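PDB 2PKP: methanogen homoaconitase small subunit from Methanocaldococcus jannaschii, which forms, together with the large subunit HacA, a hydro-lyase that reversibly dehydrates (R)-homocitrate to cis-homoaconitate and hydrates this to homoisocitrate. Local coordinates for residues A[10-15]-A[57-62]; A[16-21]-A[39-44]; A[94-99]-A[144-149]; A[100-105]-A[137-142]; A[113-118]-A[126-131]. One frame throughout, in Å; residues are numbered along the deposited sequence.

Contact 1. Residues A[10-15]-A[57-62]; sequences FGDDVD and AGENFG. With ZN (zinc ion), chain B.
D13 and N60 meet side by side at the zinc ion. The D13 carboxylate binds the metal with both oxygens, unevenly: OD1 lies 2.1 Å from zinc and OD2 2.5 Å. Water 2 and C63 SG are further ligands. N60 ND2 donates to D13 OD1 at 2.8 Å, nearly along the C-O axis of the oxygen nearer to zinc, and the amide and carboxylate planes differ by 20°. In both residues CG is anti to the backbone N (chi1 -158° in D13), and the two side chains point the same way. An alanine in place of N60 would probably leave D13 OD1 without its amide donor and the carboxylate freer to turn on the metal.

Behind this shell backbone and side-chain bonds join the loops. D13 N donates to E59 O at 2.8 Å, and E59 N gives an almost straight bond (178°) to the anti side of D12 OD1, only 2.6 Å away. Water 1 joins G11 O, V14 N and E59 O. Further along, G62 N bonds to V14 O, and V14 CB rests 3.7 Å from CD1 of the F61 ring, which stacks edge-to-face on F91. The carboxylate of E59 turns off to S86.

Zinc thus takes D13 from one loop and C63, just past the other segment, so metal, side-chain and backbone bonds together tie the loops that follow strands 2-9 and 54-57.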
# COMPACT_ATOMS: atom_id res chain seq x y z
N PHE A 10 17.69 -11.69 3.23
CA PHE A 10 19.07 -11.25 3.33
C PHE A 10 19.62 -11.69 4.69
O PHE A 10 18.84 -12.10 5.56
CB PHE A 10 19.14 -9.73 3.19
CG PHE A 10 18.63 -9.22 1.88
CD1 PHE A 10 19.49 -9.03 0.80
CD2 PHE A 10 17.27 -8.96 1.70
CE1 PHE A 10 19.02 -8.58 -0.43
CE2 PHE A 10 16.78 -8.50 0.47
CZ PHE A 10 17.66 -8.31 -0.59
N GLY A 11 20.94 -11.61 4.86
CA GLY A 11 21.55 -12.03 6.11
C GLY A 11 21.67 -10.99 7.21
O GLY A 11 20.83 -10.09 7.34
N ASP A 12 22.73 -11.12 8.01
CA ASP A 12 22.99 -10.20 9.11
C ASP A 12 23.75 -8.95 8.66
O ASP A 12 24.40 -8.93 7.62
CB ASP A 12 23.82 -10.88 10.21
CG ASP A 12 23.09 -12.03 10.87
OD1 ASP A 12 21.89 -11.89 11.18
OD2 ASP A 12 23.73 -13.08 11.11
N ASP A 13 23.64 -7.92 9.48
CA ASP A 13 24.33 -6.65 9.27
C ASP A 13 24.19 -6.01 7.90
O ASP A 13 25.18 -5.53 7.34
CB ASP A 13 25.81 -6.82 9.60
CG ASP A 13 26.48 -5.50 9.91
OD1 ASP A 13 25.96 -4.78 10.79
OD2 ASP A 13 27.51 -5.17 9.28
N VAL A 14 22.98 -6.00 7.35
CA VAL A 14 22.77 -5.36 6.06
C VAL A 14 22.75 -3.85 6.33
O VAL A 14 21.74 -3.32 6.80
CB VAL A 14 21.42 -5.77 5.45
CG1 VAL A 14 21.21 -5.03 4.15
CG2 VAL A 14 21.39 -7.27 5.23
N ASP A 15 23.86 -3.18 6.04
CA ASP A 15 23.96 -1.74 6.32
C ASP A 15 23.39 -0.82 5.26
O ASP A 15 23.04 -1.25 4.17
CB ASP A 15 25.43 -1.35 6.59
CG ASP A 15 26.32 -1.53 5.37
OD1 ASP A 15 26.04 -0.92 4.32
OD2 ASP A 15 27.30 -2.29 5.47
N ALA A 57 15.30 -9.89 6.79
CA ALA A 57 16.73 -9.93 7.08
C ALA A 57 17.08 -10.48 8.45
O ALA A 57 16.20 -10.78 9.27
CB ALA A 57 17.33 -8.54 6.91
N GLY A 58 18.38 -10.59 8.70
CA GLY A 58 18.86 -11.10 9.97
C GLY A 58 19.01 -10.03 11.02
O GLY A 58 18.15 -9.16 11.18
N GLU A 59 20.13 -10.07 11.74
CA GLU A 59 20.39 -9.11 12.80
C GLU A 59 20.88 -7.77 12.30
O GLU A 59 21.49 -7.66 11.23
CB GLU A 59 21.44 -9.68 13.77
CG GLU A 59 21.04 -10.99 14.42
CD GLU A 59 20.10 -10.79 15.59
OE1 GLU A 59 19.43 -9.74 15.64
OE2 GLU A 59 20.02 -11.69 16.45
N ASN A 60 20.60 -6.74 13.09
CA ASN A 60 21.07 -5.39 12.82
C ASN A 60 20.83 -4.82 11.42
O ASN A 60 21.72 -4.22 10.82
CB ASN A 60 22.57 -5.36 13.16
CG ASN A 60 23.12 -3.96 13.28
OD1 ASN A 60 22.46 -3.05 13.79
ND2 ASN A 60 24.35 -3.78 12.82
N PHE A 61 19.61 -4.98 10.90
CA PHE A 61 19.28 -4.46 9.58
C PHE A 61 19.30 -2.93 9.60
O PHE A 61 18.83 -2.30 10.55
CB PHE A 61 17.89 -4.94 9.15
CG PHE A 61 17.50 -4.52 7.76
CD1 PHE A 61 17.92 -5.25 6.65
CD2 PHE A 61 16.74 -3.38 7.55
CE1 PHE A 61 17.59 -4.87 5.36
CE2 PHE A 61 16.39 -2.97 6.25
CZ PHE A 61 16.82 -3.72 5.16
N GLY A 62 19.83 -2.34 8.53
CA GLY A 62 19.89 -0.89 8.45
C GLY A 62 21.08 -0.30 9.18
O GLY A 62 21.16 0.91 9.39
ZN ZN B . 27.12 -3.09 10.59
O HOH W 1 20.61 -7.40 8.42
O HOH W 2 27.82 -2.50 8.85

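Contact 2. Residues A[16-21]-A[39-44]; sequences TDAIIP and AGIDEN
A18 and G40 make a backbone contact at the end of a short helix: helix 16-19 is met by the loop that runs from helix 30-34 to helix 45-48. Their CA atoms are just 3.6 Å apart, an approach possible because G40 has no side chain; the direction a CB would take points at A18 CA and D17 O. One hydrogen bond spans the gap, from G40 N to A18 O at 2.8 Å, and it is bent, 133° at the hydrogen.

Small apolar groups close in around it. I41 CG2 touches A18 CB at 3.8 Å. The chi1 of I41 (48°) puts CG1 in the crowded position between backbone N and carbonyl carbon, while CG2 stays beside the N; the rest of the side chain packs on F10 and V14. P21, just past the helix, turns its ring toward the loop and brings CG to 3.8 Å from G40 N.

Each segment also has an internal bond. I20 N bonds back to T16 O at 2.8 Å, and D42 OD1 accepts from N44 N at 3.0 Å, a capping bond ahead of helix 45-48. From just before the segment 16-21, D15 OD1 caps A18 N.

The contact draws together the two ends of the chain excursion that carries the YLRT motif, Y24 to T27, with the specificity residue R26; the side chains of P21 and R26 lie about 11 Å apart.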
# COMPACT_ATOMS: atom_id res chain seq x y z
N THR A 16 23.30 0.46 5.60
CA THR A 16 22.75 1.47 4.71
C THR A 16 23.42 1.52 3.33
O THR A 16 22.75 1.80 2.34
CB THR A 16 22.82 2.87 5.34
OG1 THR A 16 24.15 3.13 5.80
CG2 THR A 16 21.85 2.97 6.52
N ASP A 17 24.72 1.25 3.28
CA ASP A 17 25.42 1.27 1.99
C ASP A 17 25.01 0.11 1.10
O ASP A 17 25.00 0.23 -0.12
CB ASP A 17 26.94 1.25 2.20
CG ASP A 17 27.47 2.58 2.65
OD1 ASP A 17 27.26 3.58 1.92
OD2 ASP A 17 28.10 2.64 3.73
N ALA A 18 24.66 -1.01 1.73
CA ALA A 18 24.21 -2.18 0.99
C ALA A 18 22.80 -1.87 0.49
O ALA A 18 22.43 -2.22 -0.62
CB ALA A 18 24.19 -3.40 1.89
N ILE A 19 22.03 -1.19 1.34
CA ILE A 19 20.66 -0.82 1.01
C ILE A 19 20.59 0.22 -0.10
O ILE A 19 19.78 0.10 -1.03
CB ILE A 19 19.93 -0.28 2.27
CG1 ILE A 19 19.81 -1.40 3.31
CG2 ILE A 19 18.55 0.26 1.91
CD1 ILE A 19 19.28 -0.94 4.65
N ILE A 20 21.44 1.23 -0.02
CA ILE A 20 21.48 2.28 -1.02
C ILE A 20 22.89 2.88 -1.05
O ILE A 20 23.21 3.81 -0.31
CB ILE A 20 20.43 3.39 -0.73
CG1 ILE A 20 20.50 4.49 -1.80
CG2 ILE A 20 20.64 3.98 0.65
CD1 ILE A 20 20.06 4.03 -3.18
N PRO A 21 23.77 2.32 -1.90
CA PRO A 21 25.16 2.77 -2.04
C PRO A 21 25.34 4.28 -2.04
O PRO A 21 24.59 5.01 -2.69
CB PRO A 21 25.58 2.13 -3.35
CG PRO A 21 24.87 0.81 -3.29
CD PRO A 21 23.48 1.22 -2.83
N ALA A 39 21.00 -2.64 -3.90
CA ALA A 39 22.01 -2.83 -4.95
C ALA A 39 23.39 -3.12 -4.37
O ALA A 39 24.25 -3.65 -5.06
CB ALA A 39 22.07 -1.60 -5.84
N GLY A 40 23.58 -2.77 -3.10
CA GLY A 40 24.85 -3.00 -2.45
C GLY A 40 25.20 -4.47 -2.26
O GLY A 40 26.38 -4.82 -2.19
N ILE A 41 24.19 -5.33 -2.16
CA ILE A 41 24.45 -6.75 -1.98
C ILE A 41 23.75 -7.62 -3.03
O ILE A 41 24.17 -8.75 -3.27
CB ILE A 41 24.05 -7.23 -0.57
CG1 ILE A 41 22.67 -6.72 -0.20
CG2 ILE A 41 25.08 -6.75 0.45
CD1 ILE A 41 22.23 -7.14 1.19
N ASP A 42 22.70 -7.09 -3.65
CA ASP A 42 21.99 -7.84 -4.68
C ASP A 42 21.58 -6.93 -5.82
O ASP A 42 20.54 -6.27 -5.77
CB ASP A 42 20.76 -8.54 -4.10
CG ASP A 42 20.02 -9.35 -5.14
OD1 ASP A 42 20.61 -9.62 -6.22
OD2 ASP A 42 18.85 -9.72 -4.89
N GLU A 43 22.39 -6.90 -6.87
CA GLU A 43 22.14 -6.06 -8.03
C GLU A 43 20.87 -6.44 -8.79
O GLU A 43 20.42 -5.71 -9.66
CB GLU A 43 23.33 -6.11 -8.99
CG GLU A 43 23.62 -7.50 -9.56
CD GLU A 43 24.26 -8.43 -8.55
OE1 GLU A 43 24.48 -9.61 -8.89
OE2 GLU A 43 24.56 -7.98 -7.42
N ASN A 44 20.30 -7.59 -8.45
CA ASN A 44 19.10 -8.05 -9.13
C ASN A 44 17.81 -7.68 -8.38
O ASN A 44 16.71 -7.80 -8.94
CB ASN A 44 19.16 -9.57 -9.32
CG ASN A 44 20.35 -10.00 -10.18
OD1 ASN A 44 20.76 -11.17 -10.14
ND2 ASN A 44 20.89 -9.08 -10.96

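Contact 3. Residues A[94-99]-A[144-149]; sequences NAINVG and REILAA
The carboxamide of N97, the one flat side-chain group to touch across this contact, brings its oxygen to I146: OD1 of N97 lies 4.1 Å from both CG2 and CD1 of I146. The rest is mainly aliphatic packing between two helix ends. The axes of the segments 94-98 and 144-148, at the ends of helices 89-98 and 141-148, come within 8.3 Å, their N-to-C directions 42° apart.

I96 carries most of it, with two branches used separately. Its CG2 meets CG2 of I146 at 3.8 Å, the two side chains crossing at about a right angle, and I146 CG2 also sits 3.5 Å from I96 O. The other branch bends at chi2 (-64°), and I96 CD1 abuts L147 CD1 at 3.5 Å, tighter than usual van der Waals contact. An alanine in place of L147 would probably open a gap beside I96 CD1 and G99 where the leucine's two methyls now lie.

P102 and P139 pack on I96, and P139 on L147 as well, while Y155 of helix 152-164 touches I146. Helix 89-98 closes in a Schellman motif, G99 taking positive phi. There L147 CD2 comes to rest, 3.7 Å from I96 CA and 4.0 Å from G99 C.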
# COMPACT_ATOMS: atom_id res chain seq x y z
N ASN A 94 14.02 6.20 11.44
CA ASN A 94 13.76 6.73 10.10
C ASN A 94 12.62 5.99 9.43
O ASN A 94 11.77 6.60 8.78
CB ASN A 94 15.02 6.65 9.23
CG ASN A 94 16.11 7.61 9.68
OD1 ASN A 94 15.84 8.60 10.37
ND2 ASN A 94 17.35 7.33 9.28
N ALA A 95 12.60 4.67 9.59
CA ALA A 95 11.56 3.86 8.99
C ALA A 95 10.19 4.31 9.50
O ALA A 95 9.27 4.56 8.72
CB ALA A 95 11.77 2.39 9.32
N ILE A 96 10.06 4.42 10.82
CA ILE A 96 8.82 4.87 11.44
C ILE A 96 8.38 6.21 10.85
O ILE A 96 7.23 6.40 10.47
CB ILE A 96 8.98 5.06 12.97
CG1 ILE A 96 9.33 3.73 13.64
CG2 ILE A 96 7.70 5.64 13.56
CD1 ILE A 96 8.25 2.67 13.54
N ASN A 97 9.32 7.14 10.78
CA ASN A 97 9.02 8.47 10.27
C ASN A 97 8.60 8.60 8.80
O ASN A 97 8.03 9.62 8.43
CB ASN A 97 10.18 9.42 10.59
CG ASN A 97 10.31 9.68 12.08
OD1 ASN A 97 9.32 9.67 12.81
ND2 ASN A 97 11.54 9.92 12.54
N VAL A 98 8.88 7.59 7.98
CA VAL A 98 8.46 7.64 6.58
C VAL A 98 7.32 6.67 6.33
O VAL A 98 6.85 6.53 5.20
CB VAL A 98 9.60 7.29 5.58
CG1 VAL A 98 10.74 8.30 5.69
CG2 VAL A 98 10.09 5.87 5.82
N GLY A 99 6.86 6.00 7.38
CA GLY A 99 5.76 5.06 7.22
C GLY A 99 6.16 3.64 6.84
O GLY A 99 5.32 2.85 6.40
N ARG A 144 3.81 3.59 16.80
CA ARG A 144 2.66 2.96 16.15
C ARG A 144 1.73 4.03 15.59
O ARG A 144 1.21 3.89 14.49
CB ARG A 144 1.92 2.05 17.14
CG ARG A 144 0.65 1.40 16.58
CD ARG A 144 0.16 0.28 17.49
NE ARG A 144 0.09 0.70 18.88
CZ ARG A 144 -0.23 -0.10 19.90
NH1 ARG A 144 -0.53 -1.38 19.68
NH2 ARG A 144 -0.25 0.37 21.14
N GLU A 145 1.54 5.11 16.35
CA GLU A 145 0.67 6.21 15.91
C GLU A 145 1.24 6.89 14.66
O GLU A 145 0.52 7.14 13.69
CB GLU A 145 0.49 7.24 17.03
CG GLU A 145 -0.15 6.69 18.29
CD GLU A 145 -0.40 7.77 19.34
OE1 GLU A 145 0.56 8.47 19.73
OE2 GLU A 145 -1.57 7.90 19.77
N ILE A 146 2.53 7.20 14.70
CA ILE A 146 3.19 7.83 13.57
C ILE A 146 3.04 6.93 12.34
O ILE A 146 2.71 7.40 11.25
CB ILE A 146 4.68 8.09 13.87
CG1 ILE A 146 4.80 9.14 14.98
CG2 ILE A 146 5.40 8.55 12.60
CD1 ILE A 146 6.21 9.37 15.49
N LEU A 147 3.28 5.63 12.53
CA LEU A 147 3.15 4.68 11.43
C LEU A 147 1.73 4.67 10.89
O LEU A 147 1.51 4.70 9.68
CB LEU A 147 3.51 3.26 11.89
CG LEU A 147 4.99 2.91 12.07
CD1 LEU A 147 5.11 1.48 12.58
CD2 LEU A 147 5.72 3.07 10.74
N ALA A 148 0.76 4.62 11.81
CA ALA A 148 -0.64 4.60 11.43
C ALA A 148 -0.98 5.81 10.55
O ALA A 148 -1.79 5.71 9.63
CB ALA A 148 -1.52 4.60 12.68
N ALA A 149 -0.35 6.94 10.83
CA ALA A 149 -0.60 8.15 10.05
C ALA A 149 0.19 8.12 8.74
O ALA A 149 -0.01 8.97 7.87
CB ALA A 149 -0.23 9.39 10.86

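Contact 4. Residues A[100-105]-A[137-142]; sequences LIPIIA and ETPKGL
A single antiparallel bridge, I104 with E137, fastens the chain just ahead of helix 141-148 to strand 101-104. It is a hydrogen-bonded pair: I104 N donates to E137 O at 3.1 Å, nearly straight (174°), and E137 N returns a bond to I104 O at 2.8 Å. The two side chains run alongside each other, the extended E137 bringing OE1 to 4.0 Å from I104 CD1.

The next hydrogen-bonded pair in this register would be P102 with P139, and neither proline has an N-H to give, which is consistent with the ladder stopping after a single bridge. Water 3 steps in, donating to P102 O at 2.7 Å and to E137 O at 2.8 Å. The rings pack instead: P139 CG lies 3.8 Å from P102 CD, and P139 CD sits 3.5 Å from P102 O.

Strand 101-104 is outermost in the mixed sheet of this chain, following helix 89-98 and lying parallel to strand 81-84, to which I101 and I103 bond. P102 looks back at that helix through Y92, A95 and I96, and P139 also reaches Y92. Next to P139, K140 NZ folds back to donate to T138 O at 2.9 Å and forms a salt bridge with E123 OE2, which is also hydrogen-bonded to T138 OG1.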
# COMPACT_ATOMS: atom_id res chain seq x y z
N LEU A 100 7.44 3.31 6.98
CA LEU A 100 7.92 1.97 6.66
C LEU A 100 7.87 1.17 7.96
O LEU A 100 8.47 1.56 8.95
CB LEU A 100 9.37 2.03 6.14
CG LEU A 100 10.06 0.72 5.76
CD1 LEU A 100 9.26 -0.00 4.68
CD2 LEU A 100 11.48 1.01 5.29
N ILE A 101 7.15 0.05 7.95
CA ILE A 101 6.98 -0.75 9.15
C ILE A 101 8.08 -1.76 9.48
O ILE A 101 8.31 -2.73 8.75
CB ILE A 101 5.64 -1.52 9.11
CG1 ILE A 101 4.49 -0.54 8.88
CG2 ILE A 101 5.43 -2.27 10.43
CD1 ILE A 101 3.18 -1.22 8.49
N PRO A 102 8.78 -1.55 10.60
CA PRO A 102 9.85 -2.46 11.01
C PRO A 102 9.21 -3.53 11.90
O PRO A 102 8.61 -3.21 12.93
CB PRO A 102 10.80 -1.57 11.80
CG PRO A 102 10.22 -0.15 11.68
CD PRO A 102 8.76 -0.37 11.48
N ILE A 103 9.34 -4.78 11.50
CA ILE A 103 8.77 -5.89 12.26
C ILE A 103 9.89 -6.81 12.76
O ILE A 103 10.78 -7.18 12.00
CB ILE A 103 7.79 -6.68 11.37
CG1 ILE A 103 6.59 -5.79 11.04
CG2 ILE A 103 7.37 -7.97 12.06
CD1 ILE A 103 5.73 -6.32 9.95
N ILE A 104 9.84 -7.15 14.04
CA ILE A 104 10.85 -8.03 14.64
C ILE A 104 10.33 -9.47 14.73
O ILE A 104 9.21 -9.69 15.17
CB ILE A 104 11.23 -7.55 16.06
CG1 ILE A 104 11.93 -6.19 15.97
CG2 ILE A 104 12.15 -8.58 16.75
CD1 ILE A 104 12.29 -5.59 17.32
N ALA A 105 11.14 -10.42 14.29
CA ALA A 105 10.77 -11.84 14.32
C ALA A 105 11.99 -12.72 14.09
O ALA A 105 13.05 -12.23 13.67
CB ALA A 105 9.72 -12.13 13.25
N GLU A 137 6.88 -8.94 16.58
CA GLU A 137 6.64 -7.80 17.44
C GLU A 137 6.56 -6.58 16.55
O GLU A 137 7.50 -6.28 15.80
CB GLU A 137 7.77 -7.65 18.46
CG GLU A 137 7.76 -6.30 19.17
CD GLU A 137 8.68 -6.26 20.37
OE1 GLU A 137 9.84 -6.72 20.24
OE2 GLU A 137 8.26 -5.77 21.44
N THR A 138 5.43 -5.89 16.61
CA THR A 138 5.21 -4.70 15.82
C THR A 138 5.44 -3.47 16.69
O THR A 138 5.49 -3.56 17.91
CB THR A 138 3.78 -4.67 15.28
OG1 THR A 138 2.86 -4.59 16.38
CG2 THR A 138 3.48 -5.93 14.47
N PRO A 139 5.58 -2.29 16.06
CA PRO A 139 5.79 -1.06 16.83
C PRO A 139 4.59 -0.73 17.72
O PRO A 139 3.45 -1.05 17.38
CB PRO A 139 6.01 -0.01 15.73
CG PRO A 139 6.58 -0.81 14.60
CD PRO A 139 5.72 -2.04 14.62
N LYS A 140 4.86 -0.09 18.85
CA LYS A 140 3.81 0.29 19.79
C LYS A 140 3.90 1.78 20.09
O LYS A 140 4.71 2.50 19.50
CB LYS A 140 3.99 -0.47 21.11
CG LYS A 140 3.96 -1.98 21.01
CD LYS A 140 2.57 -2.48 20.66
CE LYS A 140 2.52 -3.99 20.74
NZ LYS A 140 3.57 -4.60 19.88
N GLY A 141 3.06 2.24 21.01
CA GLY A 141 3.05 3.63 21.41
C GLY A 141 3.10 4.69 20.33
O GLY A 141 2.43 4.59 19.30
N LEU A 142 3.90 5.72 20.57
CA LEU A 142 4.04 6.83 19.62
C LEU A 142 4.42 6.35 18.22
O LEU A 142 3.84 6.80 17.23
CB LEU A 142 5.08 7.82 20.13
CG LEU A 142 5.30 9.06 19.26
CD1 LEU A 142 3.98 9.80 19.07
CD2 LEU A 142 6.34 9.96 19.91
O HOH W 3 8.77 -3.84 15.55

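Contact 5. Residues A[113-118]-A[126-131]; sequences GDIVEI and VITNKN
D114 OD1 is gripped from two directions by the segment 126-131. K130 NZ forms a salt bridge with it at 2.7 Å, meeting its syn lone pair, while N129 ND2 donates at 2.7 Å from above the carboxylate plane, 37° out of it. On the donor side the oxygen lies close to the amide plane of N129. K130 reaches this point through bends at chi2 and chi4. OD2 of the same carboxylate accepts from K111 N, so both oxygens are engaged and the group is likely to stay ionised.

N129 works with both ends of its amide. Its CG stands between backbone N and carbonyl carbon (chi1 58°), and beyond it OD1 accepts from I115 N at 2.8 Å. The amide therefore bridges the D114 side chain and the backbone one residue on. I127 CG2 packs 3.7 Å from D114 OD2. The turn carrying N129 is tied by K130 N to I127 O, and T128 N makes a weak bond to I115 O at 3.2 Å.

Along the strands proper, E117 and V126 form a hydrogen-bonded antiparallel pair: E117 N donates to V126 O and V126 N to E117 O, each at 2.7 Å. Their CB atoms lie 4.0 Å apart. The E117 carboxylate goes elsewhere, to K4 of its own chain and K4 of the second subunit. V116 and I127 turn to the other face, where I110 touches both.

The whole is the open end of an antiparallel beta hairpin, strands 115-119 and 124-127, with E117 at the dimer contact.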
# COMPACT_ATOMS: atom_id res chain seq x y z
N GLY A 113 11.90 -16.08 -1.16
CA GLY A 113 10.83 -16.54 -2.03
C GLY A 113 9.57 -17.02 -1.32
O GLY A 113 8.58 -17.32 -1.98
N ASP A 114 9.60 -17.11 0.00
CA ASP A 114 8.40 -17.54 0.72
C ASP A 114 7.33 -16.47 0.56
O ASP A 114 7.64 -15.30 0.34
CB ASP A 114 8.65 -17.72 2.23
CG ASP A 114 9.34 -19.03 2.57
OD1 ASP A 114 9.27 -19.99 1.77
OD2 ASP A 114 9.94 -19.12 3.66
N ILE A 115 6.06 -16.88 0.64
CA ILE A 115 4.97 -15.92 0.57
C ILE A 115 4.62 -15.69 2.04
O ILE A 115 4.27 -16.64 2.75
CB ILE A 115 3.75 -16.49 -0.18
CG1 ILE A 115 4.15 -16.85 -1.61
CG2 ILE A 115 2.61 -15.46 -0.16
CD1 ILE A 115 4.74 -15.71 -2.40
N VAL A 116 4.75 -14.46 2.51
CA VAL A 116 4.46 -14.16 3.91
C VAL A 116 3.26 -13.25 4.07
O VAL A 116 3.02 -12.37 3.25
CB VAL A 116 5.68 -13.52 4.62
CG1 VAL A 116 6.86 -14.48 4.60
CG2 VAL A 116 6.05 -12.19 3.96
N GLU A 117 2.51 -13.49 5.13
CA GLU A 117 1.32 -12.70 5.42
C GLU A 117 1.49 -12.15 6.83
O GLU A 117 1.41 -12.89 7.81
CB GLU A 117 0.07 -13.60 5.35
CG GLU A 117 -1.24 -12.85 5.26
CD GLU A 117 -2.43 -13.79 5.14
OE1 GLU A 117 -2.41 -14.69 4.27
OE2 GLU A 117 -3.38 -13.61 5.91
N ILE A 118 1.76 -10.85 6.91
CA ILE A 118 1.96 -10.19 8.19
C ILE A 118 0.64 -9.60 8.69
O ILE A 118 0.07 -8.71 8.06
CB ILE A 118 2.97 -9.03 8.07
CG1 ILE A 118 4.28 -9.55 7.48
CG2 ILE A 118 3.20 -8.39 9.43
CD1 ILE A 118 5.24 -8.44 7.07
N VAL A 126 2.23 -15.30 8.83
CA VAL A 126 1.89 -16.60 8.28
C VAL A 126 2.77 -16.82 7.06
O VAL A 126 2.80 -16.00 6.14
CB VAL A 126 0.40 -16.67 7.85
CG1 VAL A 126 0.06 -18.07 7.36
CG2 VAL A 126 -0.50 -16.28 9.00
N ILE A 127 3.51 -17.92 7.06
CA ILE A 127 4.37 -18.29 5.93
C ILE A 127 3.50 -19.31 5.22
O ILE A 127 3.63 -20.52 5.43
CB ILE A 127 5.68 -18.91 6.43
CG1 ILE A 127 6.29 -18.01 7.51
CG2 ILE A 127 6.66 -19.08 5.27
CD1 ILE A 127 7.55 -18.56 8.15
N THR A 128 2.61 -18.79 4.38
CA THR A 128 1.63 -19.59 3.66
C THR A 128 2.12 -20.83 2.92
O THR A 128 1.50 -21.88 3.02
CB THR A 128 0.83 -18.71 2.67
OG1 THR A 128 1.70 -18.24 1.63
CG2 THR A 128 0.23 -17.51 3.41
N ASN A 129 3.23 -20.72 2.20
CA ASN A 129 3.74 -21.88 1.46
C ASN A 129 4.47 -22.90 2.34
O ASN A 129 4.89 -23.96 1.85
CB ASN A 129 4.66 -21.41 0.33
CG ASN A 129 5.83 -20.58 0.83
OD1 ASN A 129 5.64 -19.54 1.48
ND2 ASN A 129 7.05 -21.03 0.54
N LYS A 130 4.61 -22.61 3.63
CA LYS A 130 5.30 -23.54 4.53
C LYS A 130 4.40 -24.07 5.65
O LYS A 130 4.87 -24.74 6.57
CB LYS A 130 6.54 -22.86 5.13
CG LYS A 130 7.65 -22.54 4.14
CD LYS A 130 8.24 -23.81 3.53
CE LYS A 130 9.70 -23.63 3.10
NZ LYS A 130 9.90 -22.60 2.05
N ASN A 131 3.12 -23.75 5.58
CA ASN A 131 2.16 -24.19 6.59
C ASN A 131 2.62 -23.93 8.02
O ASN A 131 2.60 -24.83 8.87
CB ASN A 131 1.83 -25.67 6.42
CG ASN A 131 0.99 -25.93 5.20
OD1 ASN A 131 0.05 -25.18 4.91
ND2 ASN A 131 1.30 -27.00 4.48

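Contacts 3 and 4 are the buried ones and share helix 141-148: R144 CB of the first packs on P139 O of the second, and A95 O is a probable acceptor for L100 N where helix 89-98 passes into strand 101-104. Contact 3 is mainly aliphatic, with no hydrogen bond across it; contact 4 rests on one bridge and two prolines. Contacts 1 and 2 adjoin on the opposite side of the chain's centre from contact 3, with F61 packing on I19; contact 1 is polar and holds zinc, contact 2 has a single backbone bond. Contact 5, partly buried, is a charged hairpin about 17 Å from the chain's centre, joined to contact 4 through I103 and I118 in the same sheet.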